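Local coordinates for cytochrome c (Chlorobaculum tepidum, PDB 3A9F), which probably carries electrons to the photosynthetic P840 reaction centre of a green sulfur bacterium by way of its single heme c, at residues 35-40 with 74-79. Residues are numbered along the deposited sequence; the frame is centred on the assembly and turned at random.
Sequences DVRCNK and SGISDD. With HEC (heme c), chain C; SO4 (sulfate ion), chain E.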
ATOM      1  N   ASP A  35       0.067   8.609  -0.063  1.00 16.83           N
ATOM      2  CA  ASP A  35      -0.719   9.699  -0.640  1.00 17.92           C
ATOM      3  C   ASP A  35      -0.199  10.074  -2.023  1.00 17.20           C
ATOM      4  O   ASP A  35      -0.982  10.292  -2.947  1.00 18.39           O
ATOM      5  CB  ASP A  35      -0.687  10.930   0.270  1.00 18.89           C
ATOM      6  CG  ASP A  35      -1.539  10.784   1.529  1.00 21.78           C
ATOM      7  OD1 ASP A  35      -2.286   9.788   1.690  1.00 25.19           O
ATOM      8  OD2 ASP A  35      -1.433  11.696   2.384  1.00 27.85           O
ATOM      9  N   VAL A  36       1.123  10.123  -2.172  1.00 16.50           N
ATOM     10  CA  VAL A  36       1.724  10.460  -3.460  1.00 16.06           C
ATOM     11  C   VAL A  36       1.496   9.345  -4.499  1.00 15.99           C
ATOM     12  O   VAL A  36       1.099   9.633  -5.637  1.00 17.49           O
ATOM     13  CB  VAL A  36       3.251  10.739  -3.308  1.00 16.01           C
ATOM     14  CG1 VAL A  36       3.925  10.933  -4.669  1.00 17.14           C
ATOM     15  CG2 VAL A  36       3.487  11.958  -2.441  1.00 18.40           C
ATOM     16  N   ARG A  37       1.749   8.094  -4.121  1.00 15.53           N
ATOM     17  CA  ARG A  37       1.766   7.026  -5.115  1.00 14.95           C
ATOM     18  C   ARG A  37       0.384   6.483  -5.459  1.00 15.00           C
ATOM     19  O   ARG A  37       0.184   5.998  -6.563  1.00 16.98           O
ATOM     20  CB  ARG A  37       2.661   5.868  -4.671  1.00 14.79           C
ATOM     21  CG  ARG A  37       4.144   6.230  -4.562  1.00 14.78           C
ATOM     22  CD  ARG A  37       4.725   6.729  -5.869  1.00 16.15           C
ATOM     23  NE  ARG A  37       6.179   6.855  -5.770  1.00 16.93           N
ATOM     24  CZ  ARG A  37       6.891   7.841  -6.324  1.00 16.51           C
ATOM     25  NH1 ARG A  37       6.291   8.835  -6.970  1.00 17.53           N
ATOM     26  NH2 ARG A  37       8.218   7.842  -6.224  1.00 19.13           N
ATOM     27  N   CYS A  38      -0.557   6.547  -4.525  1.00 14.87           N
ATOM     28  CA  CYS A  38      -1.830   5.856  -4.701  1.00 15.37           C
ATOM     29  C   CYS A  38      -2.987   6.792  -5.017  1.00 16.14           C
ATOM     30  O   CYS A  38      -4.146   6.372  -4.959  1.00 18.38           O
ATOM     31  CB  CYS A  38      -2.146   4.990  -3.475  1.00 16.21           C
ATOM     32  SG  CYS A  38      -0.878   3.762  -3.115  1.00 16.74           S
ATOM     33  N   ASN A  39      -2.674   8.019  -5.436  1.00 16.13           N
ATOM     34  CA  ASN A  39      -3.691   8.968  -5.906  1.00 16.38           C
ATOM     35  C   ASN A  39      -3.427   9.536  -7.286  1.00 16.47           C
ATOM     36  O   ASN A  39      -4.062  10.523  -7.669  1.00 19.04           O
ATOM     37  CB  ASN A  39      -3.870  10.116  -4.911  1.00 17.07           C
ATOM     38  CG  ASN A  39      -4.528   9.658  -3.632  1.00 17.77           C
ATOM     39  OD1 ASN A  39      -5.736   9.468  -3.588  1.00 19.84           O
ATOM     40  ND2 ASN A  39      -3.742   9.473  -2.592  1.00 20.31           N
ATOM     41  N   LYS A  40      -2.526   8.896  -8.035  1.00 15.70           N
ATOM     42  CA  LYS A  40      -2.144   9.405  -9.353  1.00 16.53           C
ATOM     43  C   LYS A  40      -3.121   9.003 -10.450  1.00 16.78           C
ATOM     44  O   LYS A  40      -3.506   9.832 -11.284  1.00 18.15           O
ATOM     45  CB  LYS A  40      -0.745   8.928  -9.731  1.00 17.59           C
ATOM     46  CG  LYS A  40       0.362   9.669  -9.003  1.00 18.18           C
ATOM     47  CD  LYS A  40       0.465  11.141  -9.458  1.00 20.26           C
ATOM     48  CE  LYS A  40       1.732  11.827  -8.954  1.00 20.22           C
ATOM     49  NZ  LYS A  40       1.794  11.844  -7.482  1.00 23.32           N
ATOM     50  N   SER A  74       3.338   3.708 -13.149  1.00 17.69           N
ATOM     51  CA  SER A  74       3.020   3.702 -11.719  1.00 17.47           C
ATOM     52  C   SER A  74       4.007   4.536 -10.905  1.00 16.97           C
ATOM     53  O   SER A  74       3.652   5.054  -9.847  1.00 17.49           O
ATOM     54  CB  SER A  74       3.002   2.276 -11.177  1.00 17.87           C
ATOM     55  OG  SER A  74       4.324   1.802 -11.019  1.00 17.70           O
ATOM     56  N   GLY A  75       5.263   4.589 -11.351  1.00 16.72           N
ATOM     57  CA  GLY A  75       6.330   5.307 -10.631  1.00 17.64           C
ATOM     58  C   GLY A  75       6.576   4.721  -9.243  1.00 17.21           C
ATOM     59  O   GLY A  75       7.157   5.390  -8.405  1.00 19.89           O
ATOM     60  N   ILE A  76       6.187   3.471  -8.998  1.00 15.68           N
ATOM     61  CA  ILE A  76       6.379   2.808  -7.701  1.00 15.90           C
ATOM     62  C   ILE A  76       7.638   1.951  -7.729  1.00 16.62           C
ATOM     63  O   ILE A  76       7.734   0.994  -8.511  1.00 18.04           O
ATOM     64  CB  ILE A  76       5.132   1.965  -7.332  1.00 15.65           C
ATOM     65  CG1 ILE A  76       3.910   2.877  -7.160  1.00 16.89           C
ATOM     66  CG2 ILE A  76       5.372   1.136  -6.070  1.00 16.18           C
ATOM     67  CD1 ILE A  76       2.564   2.122  -7.124  1.00 18.19           C
ATOM     68  N   SER A  77       8.608   2.297  -6.891  1.00 16.65           N
ATOM     69  CA  SER A  77       9.802   1.465  -6.795  1.00 17.18           C
ATOM     70  C   SER A  77       9.568   0.273  -5.871  1.00 16.98           C
ATOM     71  O   SER A  77       8.592   0.262  -5.117  1.00 16.70           O
ATOM     72  CB  SER A  77      10.967   2.303  -6.266  1.00 18.10           C
ATOM     73  OG  SER A  77      10.717   2.649  -4.906  1.00 18.15           O
ATOM     74  N   ASP A  78      10.489  -0.693  -5.865  1.00 17.77           N
ATOM     75  CA  ASP A  78      10.365  -1.800  -4.916  1.00 18.23           C
ATOM     76  C   ASP A  78      10.343  -1.299  -3.470  1.00 17.67           C
ATOM     77  O   ASP A  78       9.583  -1.809  -2.637  1.00 17.70           O
ATOM     78  CB  ASP A  78      11.481  -2.837  -5.097  1.00 19.78           C
ATOM     79  CG  ASP A  78      11.282  -3.711  -6.332  1.00 22.50           C
ATOM     80  OD1 ASP A  78      10.164  -3.771  -6.886  1.00 23.16           O
ATOM     81  OD2 ASP A  78      12.268  -4.361  -6.733  1.00 28.04           O
ATOM     82  N   ASP A  79      11.180  -0.312  -3.154  1.00 16.99           N
ATOM     83  CA  ASP A  79      11.157   0.251  -1.804  1.00 17.21           C
ATOM     84  C   ASP A  79       9.850   0.971  -1.494  1.00 16.28           C
ATOM     85  O   ASP A  79       9.317   0.854  -0.389  1.00 16.90           O
ATOM     86  CB  ASP A  79      12.333   1.180  -1.574  1.00 18.51           C
ATOM     87  CG  ASP A  79      13.607   0.442  -1.359  1.00 23.06           C
ATOM     88  OD1 ASP A  79      13.577  -0.604  -0.689  1.00 23.87           O
ATOM     89  OD2 ASP A  79      14.647   0.930  -1.844  1.00 29.07           O
TER
HETATM   90 FE   HEC C 207      -4.745   1.285  -8.414  1.00 17.24          FE
HETATM   91  CHA HEC C 207      -7.583  -0.389  -9.285  1.00 18.58           C
HETATM   92  CHB HEC C 207      -5.241   0.372  -5.132  1.00 18.30           C
HETATM   93  CHC HEC C 207      -1.939   2.994  -7.515  1.00 16.45           C
HETATM   94  CHD HEC C 207      -4.166   2.064 -11.678  1.00 16.61           C
HETATM   95  NA  HEC C 207      -6.130   0.211  -7.419  1.00 17.29           N
HETATM   96  C1A HEC C 207      -7.235  -0.419  -7.966  1.00 18.98           C
HETATM   97  C2A HEC C 207      -7.947  -1.132  -6.928  1.00 20.14           C
HETATM   98  C3A HEC C 207      -7.273  -0.933  -5.780  1.00 19.89           C
HETATM   99  C4A HEC C 207      -6.153  -0.073  -6.062  1.00 19.07           C
HETATM  100  CMA HEC C 207      -7.593  -1.447  -4.363  1.00 21.38           C
HETATM  101  CAA HEC C 207      -9.211  -1.978  -7.162  1.00 22.22           C
HETATM  102  CBA HEC C 207      -8.797  -3.399  -7.535  1.00 24.40           C
HETATM  103  CGA HEC C 207      -9.981  -4.322  -7.609  1.00 25.89           C
HETATM  104  O1A HEC C 207     -11.066  -3.897  -8.061  1.00 26.96           O
HETATM  105  O2A HEC C 207      -9.830  -5.490  -7.214  1.00 27.95           O
HETATM  106  NB  HEC C 207      -3.801   1.680  -6.647  1.00 16.18           N
HETATM  107  C1B HEC C 207      -4.134   1.136  -5.418  1.00 16.69           C
HETATM  108  C2B HEC C 207      -3.092   1.465  -4.475  1.00 16.32           C
HETATM  109  C3B HEC C 207      -2.171   2.179  -5.144  1.00 16.36           C
HETATM  110  C4B HEC C 207      -2.595   2.329  -6.506  1.00 15.82           C
HETATM  111  CMB HEC C 207      -3.119   0.982  -3.009  1.00 18.37           C
HETATM  112  CAB HEC C 207      -0.814   2.737  -4.706  1.00 16.21           C
HETATM  113  CBB HEC C 207       0.143   1.543  -4.453  1.00 17.67           C
HETATM  114  NC  HEC C 207      -3.332   2.344  -9.415  1.00 16.21           N
HETATM  115  C1C HEC C 207      -2.264   3.006  -8.848  1.00 16.02           C
HETATM  116  C2C HEC C 207      -1.544   3.694  -9.884  1.00 15.16           C
HETATM  117  C3C HEC C 207      -2.188   3.465 -11.053  1.00 15.26           C
HETATM  118  C4C HEC C 207      -3.288   2.581 -10.769  1.00 15.53           C
HETATM  119  CMC HEC C 207      -0.350   4.615  -9.619  1.00 16.12           C
HETATM  120  CAC HEC C 207      -1.878   3.973 -12.479  1.00 16.43           C
HETATM  121  CBC HEC C 207      -0.434   3.664 -12.949  1.00 17.22           C
HETATM  122  ND  HEC C 207      -5.719   0.898 -10.181  1.00 16.57           N
HETATM  123  C1D HEC C 207      -5.269   1.289 -11.432  1.00 17.09           C
HETATM  124  C2D HEC C 207      -6.157   0.786 -12.449  1.00 18.64           C
HETATM  125  C3D HEC C 207      -7.207   0.041 -11.716  1.00 18.95           C
HETATM  126  C4D HEC C 207      -6.875   0.145 -10.321  1.00 17.18           C
HETATM  127  CMD HEC C 207      -5.974   1.004 -13.941  1.00 18.17           C
HETATM  128  CAD HEC C 207      -8.394  -0.687 -12.347  0.60 20.06           C
HETATM  129  CBD HEC C 207      -7.973  -2.056 -12.869  0.60 22.19           C
HETATM  130  CGD HEC C 207      -7.713  -2.965 -11.707  0.60 24.17           C
HETATM  131  O1D HEC C 207      -8.661  -3.258 -10.938  0.60 25.06           O
HETATM  132  O2D HEC C 207      -6.536  -3.367 -11.539  0.60 26.55           O
HETATM  133  S   SO4 E 401       7.639   4.199 -14.155  0.80 27.88           S
HETATM  134  O1  SO4 E 401       8.205   3.480 -15.294  0.80 31.08           O
HETATM  135  O2  SO4 E 401       8.648   4.291 -13.096  0.80 32.29           O
HETATM  136  O3  SO4 E 401       7.230   5.537 -14.553  0.80 32.68           O
HETATM  137  O4  SO4 E 401       6.483   3.454 -13.653  0.80 30.18           O
HETATM  138  O   HOH W   1       2.112   6.719  -8.438  1.00 17.15           O
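At the heme-binding end of this cytochrome c domain, the close of helix 27-37 meets the loop that leads into the C-terminal helix 78-91, and Arg-37 spans the step between them by lying against Gly-75 and Ile-76. Its aliphatic part packs first: CB of Arg-37 is 4.1 Å from CG1 of Ile-76, the two side chains running past each other head to tail. A bend at chi2 (-59°) then turns the chain so that one guanidinium face lies beneath the carbonyl of Gly-75, whose O sits 3.1 Å above the plane, displaced from the centre of the group. Although NE of Arg-37 comes within 3.2 Å of that O, the N-H directions are wrong for a hydrogen bond, and the contact is probably electrostatic; the salt bridge of NE goes instead to Asp-80 in the first turn of helix 78-91. That helix is N-capped by Ser-77, whose OG accepts from the backbone N of Asp-80.

The same junction illustrates how a c-type cytochrome builds its heme pocket around the CXXCH motif, of which Cys-38 is the first cysteine: its SG is joined to heme CAB by a thioether bond of 1.9 Å. CD1 of Ile-76 reaches heme CBB at 3.7 Å, beside that linkage, so the loop touches the cofactor as well as Arg-37 of helix 27-37. Between the two backbones a water bridges O of Arg-37 and O of Ser-74, 2.7 Å from the latter. Ser-74 shapes its own loop through an ST turn: OG lies between the backbone N and the carbonyl carbon (chi1 76°), which brings it round to accept a nearly straight bond (166°) from N of Ile-76, and it is also hydrogen-bonded to the backbone O of Gln-69.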